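Local coordinates for protein cellulosomal scaffoldin (Bacteroides cellulosolvens, PDB 2Y3N) that supplies a type II cohesin domain of a cellulosome scaffold, captured with the dockerin-bearing chain of a glycoside hydrolase, and probably takes part in assembling cellulose-degrading enzymes, at residues C[75-80]-C[94-99]; C[27-32]-C[108-113]; C[15-20]-C[118-123]. All coordinates share one frame; numbering follows the deposited sequence.

Contact 1: residues C[75-80]-C[94-99]; sequences NATDMS and LYMNLS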
loop_
_atom_site.group_PDB
_atom_site.type_symbol
_atom_site.label_atom_id
_atom_site.label_comp_id
_atom_site.label_asym_id
_atom_site.label_seq_id
_atom_site.Cartn_x
_atom_site.Cartn_y
_atom_site.Cartn_z
ATOM N N ASN C 75 -13.306 7.289 8.412
ATOM C CA ASN C 75 -13.643 6.442 7.226
ATOM C C ASN C 75 -12.379 5.806 6.609
ATOM O O ASN C 75 -12.006 6.083 5.409
ATOM C CB ASN C 75 -14.441 7.207 6.171
ATOM C CG ASN C 75 -15.812 7.625 6.651
ATOM O OD1 ASN C 75 -16.823 7.114 6.155
ATOM N ND2 ASN C 75 -15.869 8.561 7.580
ATOM N N ALA C 76 -11.700 5.021 7.424
ATOM C CA ALA C 76 -10.385 4.392 7.027
ATOM C C ALA C 76 -10.694 3.306 6.026
ATOM O O ALA C 76 -11.431 2.358 6.348
ATOM C CB ALA C 76 -9.649 3.840 8.207
ATOM N N THR C 77 -10.180 3.449 4.790
ATOM C CA THR C 77 -10.651 2.588 3.690
ATOM C C THR C 77 -9.456 1.901 2.976
ATOM O O THR C 77 -8.398 2.535 2.809
ATOM C CB THR C 77 -11.429 3.428 2.693
ATOM O OG1 THR C 77 -12.420 4.241 3.385
ATOM C CG2 THR C 77 -12.143 2.529 1.649
ATOM N N ASP C 78 -9.653 0.627 2.584
ATOM C CA ASP C 78 -8.578 -0.146 1.893
ATOM C C ASP C 78 -8.763 -0.178 0.415
ATOM O O ASP C 78 -9.896 -0.068 -0.103
ATOM C CB ASP C 78 -8.540 -1.605 2.426
ATOM C CG ASP C 78 -8.238 -1.680 3.878
ATOM O OD1 ASP C 78 -7.487 -0.827 4.345
ATOM O OD2 ASP C 78 -8.764 -2.597 4.545
ATOM N N MET C 79 -7.647 -0.339 -0.305
ATOM C CA MET C 79 -7.664 -0.574 -1.752
ATOM C C MET C 79 -6.650 -1.699 -2.016
ATOM O O MET C 79 -5.547 -1.692 -1.484
ATOM C CB MET C 79 -7.243 0.674 -2.534
ATOM C CG MET C 79 -8.256 1.908 -2.416
ATOM S SD MET C 79 -9.695 1.786 -3.563
ATOM C CE MET C 79 -10.797 2.843 -2.589
ATOM N N SER C 80 -7.031 -2.682 -2.827
ATOM C CA SER C 80 -6.022 -3.696 -3.247
ATOM C C SER C 80 -6.376 -4.341 -4.543
ATOM O O SER C 80 -7.520 -4.743 -4.768
ATOM C CB SER C 80 -5.771 -4.810 -2.220
ATOM O OG SER C 80 -6.986 -5.236 -1.670
ATOM N N LEU C 94 -6.276 4.654 3.347
ATOM C CA LEU C 94 -6.332 6.045 3.585
ATOM C C LEU C 94 -7.461 6.433 4.533
ATOM O O LEU C 94 -8.419 5.658 4.707
ATOM C CB LEU C 94 -6.420 6.845 2.277
ATOM C CG LEU C 94 -7.800 7.035 1.675
ATOM C CD1 LEU C 94 -7.725 8.185 0.621
ATOM C CD2 LEU C 94 -8.341 5.739 1.098
ATOM N N TYR C 95 -7.289 7.554 5.235
ATOM C CA TYR C 95 -8.484 8.167 5.937
ATOM C C TYR C 95 -9.242 8.900 4.866
ATOM O O TYR C 95 -8.706 9.841 4.226
ATOM C CB TYR C 95 -8.003 9.071 7.039
ATOM C CG TYR C 95 -7.468 8.391 8.248
ATOM C CD1 TYR C 95 -8.083 7.230 8.771
ATOM C CD2 TYR C 95 -6.384 8.954 8.952
ATOM C CE1 TYR C 95 -7.648 6.664 9.951
ATOM C CE2 TYR C 95 -5.946 8.392 10.132
ATOM C CZ TYR C 95 -6.587 7.264 10.630
ATOM O OH TYR C 95 -6.148 6.727 11.768
ATOM N N MET C 96 -10.426 8.403 4.503
ATOM C CA MET C 96 -11.186 9.043 3.481
ATOM C C MET C 96 -11.795 10.356 3.975
ATOM O O MET C 96 -11.923 11.322 3.196
ATOM C CB MET C 96 -12.308 8.142 2.975
ATOM C CG MET C 96 -12.846 8.587 1.719
ATOM S SD MET C 96 -11.930 7.734 0.464
ATOM C CE MET C 96 -12.732 6.150 0.520
ATOM N N ASN C 97 -12.178 10.419 5.257
ATOM C CA ASN C 97 -12.751 11.655 5.771
ATOM C C ASN C 97 -11.611 12.590 6.226
ATOM O O ASN C 97 -11.330 12.706 7.427
ATOM C CB ASN C 97 -13.693 11.376 6.932
ATOM C CG ASN C 97 -14.539 12.593 7.299
ATOM O OD1 ASN C 97 -14.207 13.740 6.974
ATOM N ND2 ASN C 97 -15.610 12.348 8.044
ATOM N N LEU C 98 -10.933 13.188 5.243
ATOM C CA LEU C 98 -9.793 14.050 5.493
ATOM C C LEU C 98 -10.116 15.235 6.357
ATOM O O LEU C 98 -9.402 15.501 7.313
ATOM C CB LEU C 98 -9.138 14.505 4.166
ATOM C CG LEU C 98 -8.618 13.321 3.338
ATOM C CD1 LEU C 98 -8.173 13.823 1.992
ATOM C CD2 LEU C 98 -7.458 12.605 4.076
ATOM N N SER C 99 -11.254 15.896 6.105
ATOM C CA SER C 99 -11.593 17.081 6.889
ATOM C C SER C 99 -11.756 16.737 8.363
ATOM O O SER C 99 -11.327 17.502 9.236
ATOM C CB SER C 99 -12.839 17.833 6.349
ATOM O OG SER C 99 -13.939 16.944 6.331
#
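A76 and Y95 face each other as an antiparallel non-hydrogen-bonded pair, their CA atoms 4.4 Å apart, while T77 and L94 form the adjoining hydrogen-bonded pair. One residue further out, M96 N donates to N75 O (2.9 Å). N75 O also receives T77 OG1 at 2.8 Å; the two donors stand above opposite faces of its plane and grip it between them. T77 holds its hydroxyl beside its own backbone N (chi1 -49°), which turns OG1 back toward N75, a task a threonine does while its methyl stays available for packing. The M96 chain bends at chi2 and chi3, curling its CE to 3.5 Å from T77 OG1 and against T77 CB and CG2; an unbranched, flexible methionine can follow such a path. L94 CD2 packs on the same face, near T77 CB. On the face of A76 and Y95, the small A76 CB sits at the ring edge of Y95, 3.8 Å from CD1. The phenol oxygen of Y95 is bonded to E108 and G72 N. N75 suits the left-handed backbone angles at its position; its ND2 lies 3.6 Å from N97 CB, the two amide planes turned 58° apart. N97 itself is the N-cap of helix 98-104, its OD1 accepting from A100 N. N75 OD1 bonds S50 of the glycoside hydrolase chain, whose A53 and A57 pack on M96 and M79. Here the open end of the beta hairpin 76-80/88-95 forms part of the cohesin surface that receives the partner chain in a cohesin-dockerin complex.

Contact 2: residues C[27-32]-C[108-113]; sequences VDKITN and ESTGAV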
loop_
_atom_site.group_PDB
_atom_site.type_symbol
_atom_site.label_atom_id
_atom_site.label_comp_id
_atom_site.label_asym_id
_atom_site.label_seq_id
_atom_site.Cartn_x
_atom_site.Cartn_y
_atom_site.Cartn_z
ATOM N N VAL C 27 5.979 4.074 8.297
ATOM C CA VAL C 27 6.328 5.401 7.871
ATOM C C VAL C 27 7.062 6.032 9.029
ATOM O O VAL C 27 6.798 5.719 10.199
ATOM C CB VAL C 27 5.126 6.202 7.450
ATOM C CG1 VAL C 27 4.649 5.672 6.102
ATOM C CG2 VAL C 27 4.014 6.190 8.511
ATOM N N ASP C 28 7.974 6.937 8.725
ATOM C CA ASP C 28 8.697 7.613 9.820
ATOM C C ASP C 28 8.759 9.105 9.518
ATOM O O ASP C 28 9.363 9.500 8.498
ATOM C CB ASP C 28 10.094 7.004 9.958
ATOM C CG ASP C 28 10.741 7.414 11.271
ATOM O OD1 ASP C 28 10.382 6.877 12.340
ATOM O OD2 ASP C 28 11.510 8.382 11.272
ATOM N N LYS C 29 8.170 9.932 10.401
ATOM C CA LYS C 29 8.119 11.395 10.283
ATOM C C LYS C 29 7.544 11.860 8.962
ATOM O O LYS C 29 8.112 12.741 8.321
ATOM C CB LYS C 29 9.525 12.035 10.496
ATOM C CG LYS C 29 10.175 11.678 11.809
ATOM C CD LYS C 29 11.658 12.171 11.719
ATOM C CE LYS C 29 12.449 11.846 12.944
ATOM N NZ LYS C 29 12.625 10.381 13.024
ATOM N N ILE C 30 6.427 11.228 8.549
ATOM C CA ILE C 30 5.653 11.716 7.412
ATOM C C ILE C 30 4.558 12.610 7.984
ATOM O O ILE C 30 3.532 12.151 8.510
ATOM C CB ILE C 30 5.083 10.579 6.602
ATOM C CG1 ILE C 30 6.254 9.657 6.175
ATOM C CG2 ILE C 30 4.027 11.103 5.495
ATOM C CD1 ILE C 30 7.316 10.369 5.216
ATOM N N THR C 31 4.802 13.915 7.894
ATOM C CA THR C 31 3.939 14.891 8.592
ATOM C C THR C 31 2.470 14.832 8.189
ATOM O O THR C 31 2.143 14.864 7.002
ATOM C CB THR C 31 4.503 16.351 8.376
ATOM O OG1 THR C 31 5.789 16.388 8.991
ATOM C CG2 THR C 31 3.613 17.361 8.968
ATOM N N ASN C 32 1.589 14.686 9.185
ATOM C CA ASN C 32 0.161 14.659 8.916
ATOM C C ASN C 32 -0.208 13.610 7.877
ATOM O O ASN C 32 -1.064 13.845 7.047
ATOM C CB ASN C 32 -0.339 16.057 8.486
ATOM C CG ASN C 32 -0.015 17.137 9.528
ATOM O OD1 ASN C 32 0.015 16.845 10.720
ATOM N ND2 ASN C 32 0.156 18.396 9.085
ATOM N N GLU C 108 -1.021 11.617 12.533
ATOM C CA GLU C 108 -0.117 10.481 12.667
ATOM C C GLU C 108 1.042 10.768 11.742
ATOM O O GLU C 108 0.883 11.552 10.826
ATOM C CB GLU C 108 -0.845 9.201 12.265
ATOM C CG GLU C 108 -2.213 9.020 12.992
ATOM C CD GLU C 108 -3.014 7.853 12.445
ATOM O OE1 GLU C 108 -2.551 7.231 11.453
ATOM O OE2 GLU C 108 -4.083 7.539 13.021
ATOM N N SER C 109 2.233 10.222 12.018
ATOM C CA SER C 109 3.373 10.519 11.169
ATOM C C SER C 109 4.375 9.377 11.265
ATOM O O SER C 109 5.219 9.263 10.387
ATOM C CB SER C 109 4.032 11.877 11.531
ATOM O OG SER C 109 4.424 11.789 12.879
ATOM N N THR C 110 4.281 8.565 12.338
ATOM C CA THR C 110 5.284 7.577 12.581
ATOM C C THR C 110 4.664 6.344 13.108
ATOM O O THR C 110 3.958 6.406 14.133
ATOM C CB THR C 110 6.372 8.099 13.655
ATOM O OG1 THR C 110 6.954 9.278 13.125
ATOM C CG2 THR C 110 7.505 7.095 13.787
ATOM N N GLY C 111 4.916 5.238 12.418
ATOM C CA GLY C 111 4.438 3.921 12.899
ATOM C C GLY C 111 4.229 2.938 11.801
ATOM O O GLY C 111 4.418 3.281 10.621
ATOM N N ALA C 112 3.769 1.731 12.166
ATOM C CA ALA C 112 3.535 0.682 11.186
ATOM C C ALA C 112 2.265 0.938 10.443
ATOM O O ALA C 112 1.231 1.281 11.030
ATOM C CB ALA C 112 3.471 -0.730 11.882
ATOM N N VAL C 113 2.290 0.728 9.117
ATOM C CA VAL C 113 1.072 0.990 8.350
ATOM C C VAL C 113 0.503 -0.321 7.802
ATOM O O VAL C 113 -0.677 -0.381 7.401
ATOM C CB VAL C 113 1.286 2.029 7.224
ATOM C CG1 VAL C 113 1.807 3.384 7.823
ATOM C CG2 VAL C 113 2.238 1.523 6.111
#
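T110 keeps OG1 beside its own backbone N (chi1 -59°), facing K29, while CG2 swings to the side of D28, whose carboxylate is brought alongside by a chi1 of -166°. The two side chains therefore run next to each other in the same direction, with D28 OD1 3.2 Å from T110 CG2. T110 OG1 accepts a nearly straight bond from K29 N (3.1 Å, 161° at the hydrogen), so threonine offers both an acceptor and a methyl here. D28 OD2 meets K29 NZ through its syn lone pair at 2.9 Å, a salt bridge in which the long, exposed lysine folds back to reach the short aspartate before it. With D28 replaced by an alanine, K29 NZ would probably lose its charged mate and the lysine chain would be left freer to turn, while T110 CG2 would lose its neighbour. K29 adopts left-handed backbone angles, and I30 N then reaches S109 O at 2.9 Å; in return S109 CA makes a CH...O contact with I30 O, which the small serine can approach closely. This is where the antiparallel pairing of strands 20-28 and 111-120, in one sheet of the cohesin beta-sandwich, gives way to loops. Its last regular pair is V27 with G111, joined by reciprocal N-H...O bonds. At the backbone angles of G111 any CB would press on the carbonyl O of T110, which explains the glycine. On the sandwich-facing side, V27 CG2 touches V113 CG1 at 3.6 Å, the branched chains crossing at about a right angle, and V113 continues onto F33, Y36 and F38 of strand 33-41, between the two sheets. E108 OE1 accepts from L70 N, and Y95 holds OE2.

Contact 3: residues C[15-20]-C[118-123]; sequences VAVGDK and FKVIKE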
loop_
_atom_site.group_PDB
_atom_site.type_symbol
_atom_site.label_atom_id
_atom_site.label_comp_id
_atom_site.label_asym_id
_atom_site.label_seq_id
_atom_site.Cartn_x
_atom_site.Cartn_y
_atom_site.Cartn_z
ATOM N N VAL C 15 15.036 -18.556 7.251
ATOM C CA VAL C 15 13.734 -19.208 7.177
ATOM C C VAL C 15 13.795 -20.541 6.432
ATOM O O VAL C 15 14.535 -20.699 5.423
ATOM C CB VAL C 15 12.705 -18.305 6.444
ATOM C CG1 VAL C 15 12.527 -16.940 7.148
ATOM C CG2 VAL C 15 13.182 -18.072 4.998
ATOM N N ALA C 16 13.033 -21.516 6.932
ATOM C CA ALA C 16 12.945 -22.821 6.313
ATOM C C ALA C 16 11.677 -22.826 5.442
ATOM O O ALA C 16 10.753 -22.047 5.693
ATOM C CB ALA C 16 12.864 -23.902 7.409
ATOM N N VAL C 17 11.650 -23.653 4.411
ATOM C CA VAL C 17 10.431 -23.863 3.631
ATOM C C VAL C 17 9.284 -24.153 4.562
ATOM O O VAL C 17 9.440 -24.866 5.592
ATOM C CB VAL C 17 10.559 -25.040 2.608
ATOM C CG1 VAL C 17 9.265 -25.237 1.781
ATOM C CG2 VAL C 17 11.728 -24.816 1.677
ATOM N N GLY C 18 8.133 -23.601 4.244
ATOM C CA GLY C 18 6.983 -23.744 5.132
ATOM C C GLY C 18 6.862 -22.620 6.132
ATOM O O GLY C 18 5.771 -22.332 6.576
ATOM N N ASP C 19 7.978 -21.993 6.491
ATOM C CA ASP C 19 7.963 -20.902 7.477
ATOM C C ASP C 19 7.359 -19.622 6.861
ATOM O O ASP C 19 7.290 -19.473 5.632
ATOM C CB ASP C 19 9.392 -20.586 7.963
ATOM C CG ASP C 19 9.931 -21.607 8.929
ATOM O OD1 ASP C 19 9.156 -22.448 9.481
ATOM O OD2 ASP C 19 11.157 -21.535 9.146
ATOM N N LYS C 20 6.910 -18.731 7.746
ATOM C CA LYS C 20 6.336 -17.456 7.378
ATOM C C LYS C 20 7.262 -16.336 7.887
ATOM O O LYS C 20 7.749 -16.407 9.033
ATOM C CB LYS C 20 4.886 -17.326 7.916
ATOM C CG LYS C 20 3.888 -18.107 7.017
ATOM C CD LYS C 20 2.782 -18.806 7.752
ATOM C CE LYS C 20 2.020 -19.674 6.760
ATOM N NZ LYS C 20 0.879 -20.391 7.388
ATOM N N PHE C 118 4.997 -13.304 4.046
ATOM C CA PHE C 118 5.324 -14.245 2.978
ATOM C C PHE C 118 5.590 -15.644 3.561
ATOM O O PHE C 118 6.254 -15.863 4.621
ATOM C CB PHE C 118 6.579 -13.807 2.212
ATOM C CG PHE C 118 6.415 -12.501 1.476
ATOM C CD1 PHE C 118 5.925 -12.501 0.186
ATOM C CD2 PHE C 118 6.698 -11.276 2.100
ATOM C CE1 PHE C 118 5.743 -11.337 -0.477
ATOM C CE2 PHE C 118 6.532 -10.079 1.425
ATOM C CZ PHE C 118 6.063 -10.096 0.141
ATOM N N LYS C 119 5.060 -16.603 2.849
ATOM C CA LYS C 119 5.374 -18.016 3.155
ATOM C C LYS C 119 6.465 -18.439 2.195
ATOM O O LYS C 119 6.298 -18.291 0.994
ATOM C CB LYS C 119 4.164 -18.897 2.870
ATOM C CG LYS C 119 4.386 -20.386 3.234
ATOM C CD LYS C 119 3.181 -21.205 2.767
ATOM C CE LYS C 119 3.509 -22.694 2.689
ATOM N NZ LYS C 119 2.232 -23.477 2.381
ATOM N N VAL C 120 7.526 -19.041 2.718
ATOM C CA VAL C 120 8.602 -19.677 1.897
ATOM C C VAL C 120 8.156 -21.019 1.295
ATOM O O VAL C 120 7.922 -21.985 2.041
ATOM C CB VAL C 120 9.846 -19.902 2.759
ATOM C CG1 VAL C 120 10.974 -20.497 1.979
ATOM C CG2 VAL C 120 10.305 -18.477 3.427
ATOM N N ILE C 121 8.051 -21.070 -0.037
ATOM C CA ILE C 121 7.551 -22.256 -0.710
ATOM C C ILE C 121 8.666 -23.046 -1.444
ATOM O O ILE C 121 8.411 -24.124 -1.978
ATOM C CB ILE C 121 6.406 -21.901 -1.642
ATOM C CG1 ILE C 121 6.879 -20.885 -2.722
ATOM C CG2 ILE C 121 5.239 -21.300 -0.800
ATOM C CD1 ILE C 121 5.888 -20.465 -3.793
ATOM N N LYS C 122 9.872 -22.470 -1.522
ATOM C CA LYS C 122 11.029 -23.177 -2.066
ATOM C C LYS C 122 12.256 -22.747 -1.314
ATOM O O LYS C 122 12.371 -21.572 -0.906
ATOM C CB LYS C 122 11.133 -22.978 -3.578
ATOM C CG LYS C 122 12.245 -23.765 -4.223
ATOM C CD LYS C 122 12.203 -23.496 -5.724
ATOM C CE LYS C 122 13.535 -23.868 -6.461
ATOM N NZ LYS C 122 13.813 -25.294 -6.609
ATOM N N GLU C 123 13.196 -23.665 -1.141
ATOM C CA GLU C 123 14.343 -23.393 -0.281
ATOM C C GLU C 123 14.988 -22.093 -0.784
ATOM O O GLU C 123 15.198 -21.935 -1.954
ATOM C CB GLU C 123 15.337 -24.572 -0.330
ATOM C CG GLU C 123 16.527 -24.395 0.512
ATOM C CD GLU C 123 16.299 -24.725 1.979
ATOM O OE1 GLU C 123 15.142 -24.679 2.492
ATOM O OE2 GLU C 123 17.317 -25.016 2.627
HETATM O O HOH W 1 14.631 -21.798 2.974
#
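F118 O lies 3.2 Å from K20 CA in a CH...O contact, while F118 CB is directed away from the 15-20 segment and the ring meets Y42 and L47, as befits a large aromatic in the sandwich interior. K119 forms an antiparallel non-hydrogen-bonded pair with K20, and both lysines rise on one face; K20 NZ and K119 NZ stay 6.0 Å apart, K20 making a cation-pi contact with W50. V120 bonds through both its backbone N and its O to the 15-20 segment: V120 N donates to D19 O at 3.0 Å, and V120 O takes G18 N at 2.7 Å, in the carbonyl plane and almost straight (172° at the hydrogen). These bonds dock the type II turn A16-D19, where any CB on G18 would jam against the carbonyl O of V17, so glycine fits this corner. A16 N donates to D19 OD2 from above the carboxylate plane; OD2 also forms a salt bridge with K173. With CG1 anti to its N (chi1 -178°), V120 lays that methyl against V17 CA and presses CG2 on V15 CG2 at 3.3 Å, tighter than usual contact. Past I121 and K122, the chain bends until E123 N lies 3.4 Å from V17 CG2. E123 OE1 takes a weak bond from a water that also donates to V15 O. The chemistry thus divides: main-chain bonds and interlocked valines make the joint, while K20, K122 and E123 lie on the exposed side and D19 is tied to the turn and K173.

Overall arrangement
All three contacts belong to one cohesin domain. Along the chain, contact 3 spans the widest interval, contact 2 falls within it, and the hairpin of contact 1 lies within both. Contacts 2 and 3 sit about 30 Å apart, centre to centre, toward either end of strand 111-120, each pairing it with the region of strand 20-28, so together they mark the two ends of that antiparallel pair. Contact 1 belongs to the other sheet, its centre about 15 Å from that of contact 2, which it touches. Of the three, only contact 1 touches the hydrolase chain, so partner binding falls on the sheet of the hairpin, while contacts 2 and 3 join strands of the other sheet.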